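Local coordinates for protein peptidyl-prolyl cis-trans isomerase FKBP13, chloroplastic (Arabidopsis thaliana, PDB 1U79) that catalyses the cis-trans isomerization of peptidyl-proline bonds, supplies the major activity of this kind in the thylakoid lumen and regulates accumulation of the Rieske protein, at residues D78-M83 and G87-R92; E65-W70 and S117-D122; S10-A15 and P95-G100; H36-G39 and K45-D48; C5-S10 and A15-V20. All blocks are in the same frame, centred on the assembly; numbering follows the deposited sequence.

Contact 2, between helix 68-75 and strand 119-128, lies about 4 Å from the centre of the chain, and the centre of contact 4 is about 10 Å from that of contact 2. Their aromatic residues meet where Phe121 CZ comes 3.4 Å from Phe47 CZ, consistent with the aromatic proline pocket known from other FKBPs. Contact 3, about 8 Å from contact 2 between centres, touches it through the bond Gly69 N to Leu97 O. Contacts 1 and 5 form a second group, with centres about 7 Å apart, tied by the salt bridge of Arg89 with Asp18. Strands 88-93 and 119-128 pair directly, joining contact 1 to contact 2, whereas contact 5 stands about 17 Å from contact 4 between centres.

Contact 1: residues D78-M83 and G87-R92; sequences DGIPPM and GKRTLR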
# COMPACT_ATOMS: atom_id res chain seq x y z
N ASP A 78 2.43 9.46 -11.44
CA ASP A 78 3.35 9.48 -12.57
C ASP A 78 4.18 8.20 -12.52
O ASP A 78 4.81 7.89 -11.51
CB ASP A 78 4.28 10.69 -12.48
CG ASP A 78 3.71 11.92 -13.15
OD1 ASP A 78 2.53 11.89 -13.56
OD2 ASP A 78 4.44 12.93 -13.25
N GLY A 79 4.18 7.44 -13.62
CA GLY A 79 4.95 6.22 -13.65
C GLY A 79 4.26 5.06 -12.94
O GLY A 79 4.80 3.96 -12.86
N ILE A 80 3.06 5.29 -12.41
CA ILE A 80 2.33 4.23 -11.74
C ILE A 80 0.89 4.11 -12.22
O ILE A 80 0.06 4.97 -11.94
CB ILE A 80 2.31 4.44 -10.20
CG1 ILE A 80 3.73 4.37 -9.65
CG2 ILE A 80 1.43 3.37 -9.54
CD1 ILE A 80 3.83 4.46 -8.15
N PRO A 81 0.58 3.04 -12.96
CA PRO A 81 -0.79 2.86 -13.44
C PRO A 81 -1.65 2.40 -12.28
O PRO A 81 -1.15 1.83 -11.32
CB PRO A 81 -0.65 1.78 -14.51
CG PRO A 81 0.43 0.93 -13.95
CD PRO A 81 1.44 1.93 -13.42
N PRO A 82 -2.96 2.61 -12.37
CA PRO A 82 -3.90 2.22 -11.32
C PRO A 82 -4.05 0.72 -11.21
O PRO A 82 -3.83 -0.01 -12.18
CB PRO A 82 -5.23 2.83 -11.77
CG PRO A 82 -4.86 3.77 -12.90
CD PRO A 82 -3.67 3.16 -13.53
N MET A 83 -4.42 0.26 -10.02
CA MET A 83 -4.69 -1.16 -9.84
C MET A 83 -6.07 -1.34 -10.44
O MET A 83 -6.84 -0.38 -10.55
CB MET A 83 -4.74 -1.54 -8.36
CG MET A 83 -3.39 -1.82 -7.74
SD MET A 83 -3.62 -2.52 -6.08
CE MET A 83 -4.03 -4.19 -6.50
N GLY A 87 -7.13 -7.20 -8.70
CA GLY A 87 -5.70 -7.30 -8.89
C GLY A 87 -4.91 -7.53 -7.62
O GLY A 87 -5.40 -7.31 -6.50
N LYS A 88 -3.68 -8.01 -7.78
CA LYS A 88 -2.78 -8.22 -6.64
C LYS A 88 -1.50 -7.50 -7.00
O LYS A 88 -0.86 -7.82 -8.00
CB LYS A 88 -2.48 -9.69 -6.40
CG LYS A 88 -1.48 -9.93 -5.27
CD LYS A 88 -1.17 -11.41 -5.14
CE LYS A 88 -0.21 -11.69 -4.00
NZ LYS A 88 0.11 -13.13 -3.96
N ARG A 89 -1.13 -6.53 -6.18
CA ARG A 89 0.04 -5.73 -6.43
C ARG A 89 0.97 -5.66 -5.24
O ARG A 89 0.53 -5.61 -4.09
CB ARG A 89 -0.38 -4.31 -6.83
CG ARG A 89 0.78 -3.32 -6.92
CD ARG A 89 0.33 -1.96 -7.45
NE ARG A 89 -0.07 -2.01 -8.86
CZ ARG A 89 -0.42 -0.96 -9.58
NH1 ARG A 89 -0.76 -1.10 -10.85
NH2 ARG A 89 -0.45 0.25 -9.01
N THR A 90 2.27 -5.65 -5.51
CA THR A 90 3.23 -5.52 -4.44
C THR A 90 3.71 -4.08 -4.55
O THR A 90 3.95 -3.59 -5.66
CB THR A 90 4.42 -6.48 -4.60
OG1 THR A 90 3.95 -7.83 -4.53
CG2 THR A 90 5.43 -6.27 -3.50
N LEU A 91 3.82 -3.40 -3.42
CA LEU A 91 4.28 -2.02 -3.41
C LEU A 91 5.49 -1.85 -2.51
O LEU A 91 5.53 -2.40 -1.40
CB LEU A 91 3.18 -1.08 -2.90
CG LEU A 91 1.91 -0.78 -3.69
CD1 LEU A 91 1.02 0.11 -2.81
CD2 LEU A 91 2.25 -0.06 -5.02
N ARG A 92 6.46 -1.08 -2.98
CA ARG A 92 7.66 -0.75 -2.21
C ARG A 92 7.52 0.75 -2.00
O ARG A 92 7.56 1.53 -2.96
CB ARG A 92 8.94 -1.05 -2.98
CG ARG A 92 10.20 -0.73 -2.19
CD ARG A 92 11.41 -1.54 -2.68
NE ARG A 92 12.61 -1.24 -1.89
CZ ARG A 92 13.35 -0.15 -2.07
NH1 ARG A 92 13.00 0.72 -3.00
NH2 ARG A 92 14.41 0.08 -1.32
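Met83 and Gly87 bring the irregular chain 78-83 nearest to segment 87-92, 6.3 Å from CA to CA, and the two backbones then diverge until Ile80 CA stands 10.6 Å from Leu91 CA. The long side chain of Arg89 spans the widening gap. Its CG lies anti to the backbone N (chi1 172°) and the chain stays extended until it bends at chi3, which carries the guanidinium to the carbonyl of Pro81. There it grips a single atom end-on with two nitrogens: NH2 reaches Pro81 O at 2.9 Å, almost straight on to the carbonyl, while NH1 reaches the same Pro81 O at 3.0 Å from above the carbonyl plane. Both bonds lie in the plane of the guanidinium. Met83 and Arg89 run alongside each other, pointing opposite ways, which places Met83 CG over one face of the group, 3.5 Å from Arg89 NE, and the bend at chi3 turns Met83 CE onto the Gly87 peptide, 3.4 Å from Gly87 O. Flexible methionine suits this mixed surface of cation and peptide. Asp18 forms a salt bridge with Arg89 NE and Gly73 O accepts from NH2, so neighbours on several sides fix the buried charge. Through this bifurcated grip on one carbonyl oxygen the loop leaving helix 68-75 is fastened to strand 88-93 of the antiparallel sheet of the FKBP fold.

Contact 2: residues E65-W70 and S117-D122; sequences EVIKGW and SVLLFD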
# COMPACT_ATOMS: atom_id res chain seq x y z
N GLU A 65 -6.83 9.04 3.36
CA GLU A 65 -7.35 8.26 4.46
C GLU A 65 -6.29 7.23 4.85
O GLU A 65 -6.38 6.60 5.91
CB GLU A 65 -8.64 7.56 4.04
CG GLU A 65 -9.71 7.54 5.11
CD GLU A 65 -11.04 7.10 4.55
OE1 GLU A 65 -11.17 5.92 4.17
OE2 GLU A 65 -11.96 7.94 4.49
N VAL A 66 -5.30 7.09 3.98
CA VAL A 66 -4.19 6.16 4.19
C VAL A 66 -2.89 6.83 3.76
O VAL A 66 -2.91 7.93 3.19
CB VAL A 66 -4.39 4.90 3.33
CG1 VAL A 66 -5.49 4.03 3.92
CG2 VAL A 66 -4.75 5.31 1.92
N ILE A 67 -1.76 6.18 4.01
CA ILE A 67 -0.49 6.79 3.61
C ILE A 67 -0.48 7.10 2.11
O ILE A 67 -1.12 6.41 1.31
CB ILE A 67 0.72 5.90 3.96
CG1 ILE A 67 0.53 4.48 3.40
CG2 ILE A 67 0.88 5.83 5.48
CD1 ILE A 67 1.74 3.57 3.67
N LYS A 68 0.24 8.15 1.75
CA LYS A 68 0.34 8.58 0.36
C LYS A 68 0.74 7.44 -0.59
O LYS A 68 0.26 7.36 -1.72
CB LYS A 68 1.34 9.74 0.27
CG LYS A 68 1.07 10.68 -0.89
CD LYS A 68 1.85 11.98 -0.75
CE LYS A 68 1.39 12.99 -1.78
NZ LYS A 68 2.16 14.28 -1.69
N GLY A 69 1.61 6.55 -0.12
CA GLY A 69 2.03 5.43 -0.94
C GLY A 69 0.88 4.52 -1.35
O GLY A 69 0.92 3.89 -2.41
N TRP A 70 -0.16 4.44 -0.51
CA TRP A 70 -1.31 3.60 -0.82
C TRP A 70 -2.20 4.34 -1.82
O TRP A 70 -2.67 3.76 -2.79
CB TRP A 70 -2.10 3.26 0.45
CG TRP A 70 -1.73 1.92 1.07
CD1 TRP A 70 -0.47 1.44 1.33
CD2 TRP A 70 -2.64 0.91 1.51
NE1 TRP A 70 -0.54 0.20 1.91
CE2 TRP A 70 -1.86 -0.15 2.03
CE3 TRP A 70 -4.04 0.80 1.51
CZ2 TRP A 70 -2.45 -1.32 2.56
CZ3 TRP A 70 -4.62 -0.35 2.03
CH2 TRP A 70 -3.82 -1.40 2.55
N SER A 117 11.47 3.92 7.53
CA SER A 117 11.25 2.59 7.01
C SER A 117 10.64 2.53 5.61
O SER A 117 9.64 3.18 5.32
CB SER A 117 10.32 1.80 7.95
OG SER A 117 10.95 1.50 9.18
N VAL A 118 11.26 1.74 4.74
CA VAL A 118 10.71 1.49 3.42
C VAL A 118 9.69 0.40 3.74
O VAL A 118 10.01 -0.54 4.48
CB VAL A 118 11.75 0.91 2.45
CG1 VAL A 118 11.06 0.42 1.18
CG2 VAL A 118 12.80 1.97 2.13
N LEU A 119 8.48 0.51 3.23
CA LEU A 119 7.48 -0.50 3.53
C LEU A 119 7.12 -1.35 2.32
O LEU A 119 7.07 -0.86 1.19
CB LEU A 119 6.20 0.17 4.04
CG LEU A 119 6.38 1.16 5.19
CD1 LEU A 119 5.00 1.67 5.62
CD2 LEU A 119 7.09 0.48 6.37
N LEU A 120 6.88 -2.63 2.54
CA LEU A 120 6.49 -3.50 1.45
C LEU A 120 5.07 -3.96 1.74
O LEU A 120 4.78 -4.40 2.85
CB LEU A 120 7.41 -4.72 1.35
CG LEU A 120 8.82 -4.53 0.76
CD1 LEU A 120 9.60 -5.84 0.88
CD2 LEU A 120 8.73 -4.10 -0.69
N PHE A 121 4.18 -3.83 0.76
CA PHE A 121 2.82 -4.31 0.94
C PHE A 121 2.43 -5.21 -0.22
O PHE A 121 2.86 -4.99 -1.36
CB PHE A 121 1.79 -3.17 0.98
CG PHE A 121 1.79 -2.36 2.24
CD1 PHE A 121 2.58 -1.22 2.36
CD2 PHE A 121 0.94 -2.70 3.30
CE1 PHE A 121 2.53 -0.43 3.51
CE2 PHE A 121 0.89 -1.92 4.45
CZ PHE A 121 1.68 -0.78 4.56
N ASP A 122 1.65 -6.23 0.10
CA ASP A 122 1.10 -7.11 -0.92
C ASP A 122 -0.34 -6.65 -0.81
O ASP A 122 -0.97 -6.80 0.24
CB ASP A 122 1.24 -8.58 -0.52
CG ASP A 122 2.28 -9.30 -1.36
OD1 ASP A 122 3.20 -8.63 -1.87
OD2 ASP A 122 2.19 -10.54 -1.50
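Trp70 and Phe121 form a T-shaped, edge-to-face pair in the aromatic core of the FKBP fold, where the short helix 68-75 packs on the antiparallel sheet. From CB, the tryptophan chain does not start out towards the strand, but the indole beyond CG swings its pyrrole edge to Phe121. CD1 comes 4.2 Å from Phe121 CE1. NE1 goes further, standing over the centre of the phenyl ring, 3.5 Å from Phe121 CD1. Around the corner, CE2 is 4.0 Å from Phe121 CD2, and CZ2 closes on the same Phe121 CD2 to 3.7 Å. With the ring planes of Trp70 and Phe121 at 83°, the N-H edge addresses the pi face, an apt use of the one polar atom in a tryptophan side chain. Tyr37 and Phe59 add further rings around the indole, consistent with the proline-binding pocket of relatives, in which a tryptophan forms the floor. Ile67, at the N-cap position just before the helix, has CG1 between its backbone N and carbonyl carbon (chi1 53°), which sends CD1 toward the strand, and its branched, apolar chain covers the margin of the pair. Its tip, CD1, meets Phe121 CE1 at 4.1 Å and Leu119 CD1 at 4.2 Å.

Contact 3: residues S10-A15 and P95-G100; sequences SPSGLA and PELAYG
Leu14 and Leu97 lie where the two loops come nearest, 7.7 Å from CA to CA, one just after a type I beta turn from Ser10 to Gly13, the other in the loop 95-100. The turn is closed by Gly13 N to Ser10 O, and Gly13 adopts a positive phi that a glycine takes without strain. On the other side Pro95 O receives both Ala98 N and Gly100 N, from opposite faces of its plane, which holds that loop compact. Between the two, Leu97 CD1 makes the apolar contact. It rests 3.8 Å from Leu14 CB and equally 3.8 Å from Ser12 OG, with CG placed anti to the carbonyl carbon (chi1 -56°) to send the branch across. Leucine fits here because the same side chain also lies on Lys68 and Gln72 of helix 68-75, the helix that packs on the sheet in the FKBP fold, so the N-terminal turn and the 95-100 loop meet beside it. Small serines shape the turn: Ser12 OG donates to Ser10 OG, and Ser10 OG in turn donates to Leu14 O at 2.7 Å, in the carbonyl plane on a lone pair. Leu14 O also takes Ser10 N at 3.1 Å. At the solvent-facing margin Glu96 OE2 comes 3.0 Å from Ser12 O; both are acceptors, and the closeness would tend to raise the carboxylate's affinity for a proton.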
# COMPACT_ATOMS: atom_id res chain seq x y z
N SER A 10 8.93 4.30 -10.01
CA SER A 10 8.42 5.57 -10.52
C SER A 10 9.34 6.71 -10.10
O SER A 10 10.22 6.53 -9.27
CB SER A 10 7.01 5.83 -9.96
OG SER A 10 7.07 6.22 -8.60
N PRO A 11 9.14 7.91 -10.68
CA PRO A 11 9.94 9.10 -10.38
C PRO A 11 10.07 9.41 -8.89
O PRO A 11 11.08 9.95 -8.45
CB PRO A 11 9.19 10.21 -11.11
CG PRO A 11 8.67 9.51 -12.33
CD PRO A 11 8.16 8.20 -11.74
N SER A 12 9.04 9.08 -8.12
CA SER A 12 9.03 9.37 -6.69
C SER A 12 9.70 8.33 -5.80
O SER A 12 9.88 8.56 -4.61
CB SER A 12 7.59 9.54 -6.22
OG SER A 12 6.93 8.29 -6.22
N GLY A 13 10.06 7.20 -6.38
CA GLY A 13 10.66 6.13 -5.60
C GLY A 13 9.64 5.04 -5.30
O GLY A 13 10.00 3.90 -5.01
N LEU A 14 8.36 5.40 -5.34
CA LEU A 14 7.31 4.42 -5.10
C LEU A 14 7.43 3.40 -6.23
O LEU A 14 7.35 3.76 -7.41
CB LEU A 14 5.93 5.09 -5.15
CG LEU A 14 4.70 4.25 -4.81
CD1 LEU A 14 4.80 3.71 -3.38
CD2 LEU A 14 3.45 5.11 -4.96
N ALA A 15 7.62 2.13 -5.88
CA ALA A 15 7.76 1.10 -6.90
C ALA A 15 6.68 0.04 -6.77
O ALA A 15 6.12 -0.17 -5.69
CB ALA A 15 9.12 0.46 -6.81
N PRO A 95 10.05 5.85 2.81
CA PRO A 95 9.54 6.48 4.03
C PRO A 95 8.79 7.79 3.79
O PRO A 95 7.82 8.09 4.48
CB PRO A 95 10.79 6.70 4.87
CG PRO A 95 11.68 5.58 4.42
CD PRO A 95 11.49 5.56 2.94
N GLU A 96 9.27 8.58 2.83
CA GLU A 96 8.66 9.87 2.49
C GLU A 96 7.16 9.73 2.17
O GLU A 96 6.39 10.65 2.43
CB GLU A 96 9.39 10.49 1.28
CG GLU A 96 9.30 9.64 0.01
CD GLU A 96 10.32 10.03 -1.06
OE1 GLU A 96 11.53 10.04 -0.75
OE2 GLU A 96 9.91 10.30 -2.21
N LEU A 97 6.77 8.59 1.61
CA LEU A 97 5.37 8.33 1.26
C LEU A 97 4.69 7.38 2.25
O LEU A 97 3.63 6.83 1.97
CB LEU A 97 5.29 7.76 -0.15
CG LEU A 97 5.95 8.64 -1.22
CD1 LEU A 97 5.90 7.95 -2.58
CD2 LEU A 97 5.24 9.99 -1.28
N ALA A 98 5.32 7.17 3.40
CA ALA A 98 4.74 6.29 4.41
C ALA A 98 4.70 7.02 5.75
O ALA A 98 3.96 7.98 5.89
CB ALA A 98 5.53 4.98 4.51
N TYR A 99 5.52 6.60 6.71
CA TYR A 99 5.52 7.24 8.02
C TYR A 99 6.75 8.11 8.32
O TYR A 99 6.94 8.56 9.46
CB TYR A 99 5.35 6.17 9.10
CG TYR A 99 4.07 5.39 8.93
CD1 TYR A 99 2.83 5.96 9.23
CD2 TYR A 99 4.08 4.08 8.44
CE1 TYR A 99 1.64 5.26 9.04
CE2 TYR A 99 2.90 3.37 8.25
CZ TYR A 99 1.69 3.96 8.55
OH TYR A 99 0.52 3.27 8.34
N GLY A 100 7.57 8.35 7.31
CA GLY A 100 8.74 9.19 7.50
C GLY A 100 9.68 8.80 8.63
O GLY A 100 9.72 7.65 9.05

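Contact 4: residues H36-G39 and K45-D48; sequences HYVG and KVFD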
# COMPACT_ATOMS: atom_id res chain seq x y z
N HIS A 36 -7.46 -6.43 0.94
CA HIS A 36 -6.80 -7.30 1.90
C HIS A 36 -5.33 -6.92 1.71
O HIS A 36 -4.95 -6.45 0.64
CB HIS A 36 -7.04 -8.76 1.57
CG HIS A 36 -8.20 -9.35 2.32
ND1 HIS A 36 -8.20 -9.47 3.70
CD2 HIS A 36 -9.39 -9.82 1.90
CE1 HIS A 36 -9.36 -9.98 4.09
NE2 HIS A 36 -10.10 -10.20 3.01
N TYR A 37 -4.51 -7.10 2.74
CA TYR A 37 -3.11 -6.73 2.62
C TYR A 37 -2.22 -7.32 3.70
O TYR A 37 -2.69 -7.72 4.76
CB TYR A 37 -2.96 -5.20 2.67
CG TYR A 37 -3.29 -4.61 4.03
CD1 TYR A 37 -4.60 -4.33 4.40
CD2 TYR A 37 -2.28 -4.38 4.97
CE1 TYR A 37 -4.91 -3.86 5.68
CE2 TYR A 37 -2.57 -3.91 6.25
CZ TYR A 37 -3.88 -3.65 6.60
OH TYR A 37 -4.17 -3.21 7.87
N VAL A 38 -0.93 -7.34 3.39
CA VAL A 38 0.10 -7.79 4.31
C VAL A 38 1.21 -6.77 4.16
O VAL A 38 1.73 -6.55 3.06
CB VAL A 38 0.68 -9.18 3.95
CG1 VAL A 38 1.88 -9.48 4.87
CG2 VAL A 38 -0.38 -10.27 4.13
N GLY A 39 1.56 -6.13 5.27
CA GLY A 39 2.62 -5.14 5.24
C GLY A 39 3.82 -5.67 5.99
O GLY A 39 3.69 -6.13 7.14
N LYS A 45 9.77 -8.87 8.39
CA LYS A 45 8.88 -8.77 9.55
C LYS A 45 7.53 -8.20 9.15
O LYS A 45 7.44 -7.12 8.58
CB LYS A 45 9.53 -7.88 10.62
CG LYS A 45 8.88 -7.94 12.00
CD LYS A 45 7.57 -7.17 12.06
CE LYS A 45 6.94 -7.28 13.44
NZ LYS A 45 7.89 -6.84 14.51
N VAL A 46 6.46 -8.94 9.46
CA VAL A 46 5.11 -8.48 9.16
C VAL A 46 4.67 -7.54 10.27
O VAL A 46 4.56 -7.96 11.43
CB VAL A 46 4.10 -9.65 9.09
CG1 VAL A 46 2.68 -9.11 8.87
CG2 VAL A 46 4.47 -10.59 7.95
N PHE A 47 4.42 -6.27 9.93
CA PHE A 47 3.99 -5.30 10.93
C PHE A 47 2.49 -5.11 10.98
O PHE A 47 1.98 -4.45 11.89
CB PHE A 47 4.67 -3.93 10.71
CG PHE A 47 4.36 -3.28 9.37
CD1 PHE A 47 3.13 -2.67 9.13
CD2 PHE A 47 5.32 -3.28 8.35
CE1 PHE A 47 2.85 -2.06 7.90
CE2 PHE A 47 5.05 -2.68 7.11
CZ PHE A 47 3.81 -2.07 6.89
N ASP A 48 1.77 -5.67 10.02
CA ASP A 48 0.32 -5.53 9.98
C ASP A 48 -0.26 -6.24 8.77
O ASP A 48 0.40 -6.37 7.74
CB ASP A 48 -0.06 -4.05 9.93
CG ASP A 48 -1.57 -3.82 9.95
OD1 ASP A 48 -2.31 -4.65 10.53
OD2 ASP A 48 -2.02 -2.79 9.41
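Gly39 O is approached by three groups of segment 45-48: Phe47 N donates at 2.9 Å, Asp48 N makes a weak bond at 3.5 Å, and Val46 CA offers a C-H contact. In return Gly39 N gives a straight bond to Asp48 O at 2.7 Å, nearly in line with the carbonyl, so that Gly39 and Asp48 are an antiparallel hydrogen-bonded pair. Because Phe47 and Asp48 both face Gly39, this is a classic beta bulge, the extra residue turning the phenylalanine ring over the opposing glycine. Phe47 CG sits between its backbone N and carbonyl carbon (chi1 61°), which folds the ring back so that its face covers the Gly39 peptide, with CE2 3.4 Å from Gly39 C. A CH-pi contact from Gly39 CA to the same face completes the fit, and a residue without a side chain is what leaves the ring this space. The hydroxyl of Tyr37, two residues before Gly39, donates to Asp48 OD2 at 2.7 Å, meeting that oxygen from above the carboxylate plane, with ring and carboxylate turned 78° apart. Arg53 makes a salt bridge with the other oxygen, OD1, so that the carboxylate is held from two directions. Val38 CG1 also touches Val46 CG1 at 4.1 Å, branched residues suited to strands. A tyrosine, phenylalanine and aspartate grouped in this way are consistent with the wall of the FKBP proline-binding pocket.

Contact 5: residues C5-S10 and A15-V20; sequences CEFSVS and AFCDKV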
# COMPACT_ATOMS: atom_id res chain seq x y z
N CYS A 5 9.49 -10.78 -8.26
CA CYS A 5 8.78 -9.54 -8.70
C CYS A 5 9.76 -8.40 -8.97
O CYS A 5 10.32 -7.81 -8.04
CB CYS A 5 7.74 -9.14 -7.65
SG CYS A 5 7.67 -7.38 -7.15
N GLU A 6 9.98 -8.13 -10.25
CA GLU A 6 10.87 -7.05 -10.65
C GLU A 6 10.07 -5.76 -10.54
O GLU A 6 9.08 -5.57 -11.25
CB GLU A 6 11.34 -7.24 -12.10
CG GLU A 6 11.94 -5.97 -12.72
CD GLU A 6 13.29 -5.59 -12.13
OE1 GLU A 6 13.38 -5.46 -10.89
OE2 GLU A 6 14.26 -5.43 -12.90
N PHE A 7 10.50 -4.89 -9.64
CA PHE A 7 9.80 -3.63 -9.45
C PHE A 7 10.01 -2.64 -10.58
O PHE A 7 11.05 -2.63 -11.25
CB PHE A 7 10.27 -2.94 -8.16
CG PHE A 7 9.77 -3.59 -6.90
CD1 PHE A 7 10.66 -4.24 -6.05
CD2 PHE A 7 8.43 -3.52 -6.55
CE1 PHE A 7 10.22 -4.81 -4.84
CE2 PHE A 7 7.98 -4.08 -5.36
CZ PHE A 7 8.88 -4.73 -4.50
N SER A 8 8.98 -1.83 -10.81
CA SER A 8 9.03 -0.76 -11.78
C SER A 8 9.12 0.39 -10.79
O SER A 8 8.27 0.51 -9.91
CB SER A 8 7.73 -0.66 -12.58
OG SER A 8 7.68 0.56 -13.30
N VAL A 9 10.16 1.22 -10.90
CA VAL A 9 10.35 2.33 -9.97
C VAL A 9 9.92 3.64 -10.61
O VAL A 9 10.46 4.03 -11.65
CB VAL A 9 11.83 2.42 -9.54
CG1 VAL A 9 12.02 3.45 -8.42
CG2 VAL A 9 12.31 1.06 -9.10
N SER A 10 8.93 4.30 -10.01
CA SER A 10 8.42 5.57 -10.52
C SER A 10 9.34 6.71 -10.10
O SER A 10 10.22 6.53 -9.27
CB SER A 10 7.01 5.83 -9.96
OG SER A 10 7.07 6.22 -8.60
N ALA A 15 7.62 2.13 -5.88
CA ALA A 15 7.76 1.10 -6.90
C ALA A 15 6.68 0.04 -6.77
O ALA A 15 6.12 -0.17 -5.69
CB ALA A 15 9.12 0.46 -6.81
N PHE A 16 6.39 -0.64 -7.87
CA PHE A 16 5.35 -1.65 -7.86
C PHE A 16 5.62 -2.75 -8.87
O PHE A 16 6.47 -2.62 -9.75
CB PHE A 16 4.01 -1.02 -8.23
CG PHE A 16 3.85 -0.80 -9.72
CD1 PHE A 16 4.54 0.22 -10.36
CD2 PHE A 16 3.07 -1.67 -10.49
CE1 PHE A 16 4.46 0.37 -11.76
CE2 PHE A 16 2.99 -1.52 -11.88
CZ PHE A 16 3.69 -0.49 -12.51
N CYS A 17 4.87 -3.84 -8.72
CA CYS A 17 4.90 -4.96 -9.64
C CYS A 17 3.51 -5.56 -9.52
O CYS A 17 3.04 -5.80 -8.41
CB CYS A 17 5.97 -6.00 -9.28
SG CYS A 17 5.79 -6.77 -7.64
N ASP A 18 2.84 -5.76 -10.65
CA ASP A 18 1.52 -6.36 -10.63
C ASP A 18 1.64 -7.88 -10.73
O ASP A 18 1.78 -8.43 -11.83
CB ASP A 18 0.66 -5.81 -11.78
CG ASP A 18 0.04 -4.46 -11.45
OD1 ASP A 18 -0.34 -4.25 -10.28
OD2 ASP A 18 -0.08 -3.61 -12.35
N LYS A 19 1.59 -8.55 -9.59
CA LYS A 19 1.70 -10.00 -9.53
C LYS A 19 0.53 -10.63 -10.29
O LYS A 19 0.68 -11.65 -10.95
CB LYS A 19 1.71 -10.47 -8.07
CG LYS A 19 2.94 -9.99 -7.30
CD LYS A 19 2.99 -10.60 -5.90
CE LYS A 19 4.41 -10.56 -5.34
NZ LYS A 19 4.48 -11.22 -4.01
N VAL A 20 -0.64 -10.01 -10.17
CA VAL A 20 -1.81 -10.48 -10.89
C VAL A 20 -2.58 -9.24 -11.31
O VAL A 20 -3.02 -8.46 -10.47
CB VAL A 20 -2.73 -11.37 -10.04
CG1 VAL A 20 -3.91 -11.83 -10.89
CG2 VAL A 20 -1.96 -12.57 -9.51
O HOH W 1 7.07 -3.72 -12.87
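Ala15 CB is a small bump in the hollow between Phe7 and Val9, 3.8 Å from Phe7 CB and 4.0 Å from Val9 CG2; alanine suits the place because the backbones come to 4.2 Å between Val9 CA and Ala15 CA, leaving space for only a small side chain. The ring of Phe7, with CG anti to the carbonyl carbon (chi1 -73°), lies with its edge against the Phe16 backbone, and its CE2 reaches Cys17 SG at 4.2 Å, an oblique sulfur-aromatic contact. On the other face of the hairpin, Phe16 turns its ring back across the neighbouring strand, so that CE1 presses on Ser8 CB at 3.5 Å; a serine there is small enough to accept it. Between these faces the backbones pair, Ser8 N donating to Phe16 O and Phe16 N to Ser8 O. Water 1 gives a hydrogen to Glu6 O and, weakly, to Phe16 O, spanning the place where the strands part. Beyond it the join is covalent: Cys5 SG and Cys17 SG, 2.0 Å apart with a chi3 of -96°, close to the perpendicular twist a relaxed disulfide adopts. Cys5 is exposed while Cys17 is buried against Thr90 of strand 88-93. A short N-terminal beta hairpin clamped by a disulfide on the sheet edge results, consistent with redox control of this lumenal FKBP.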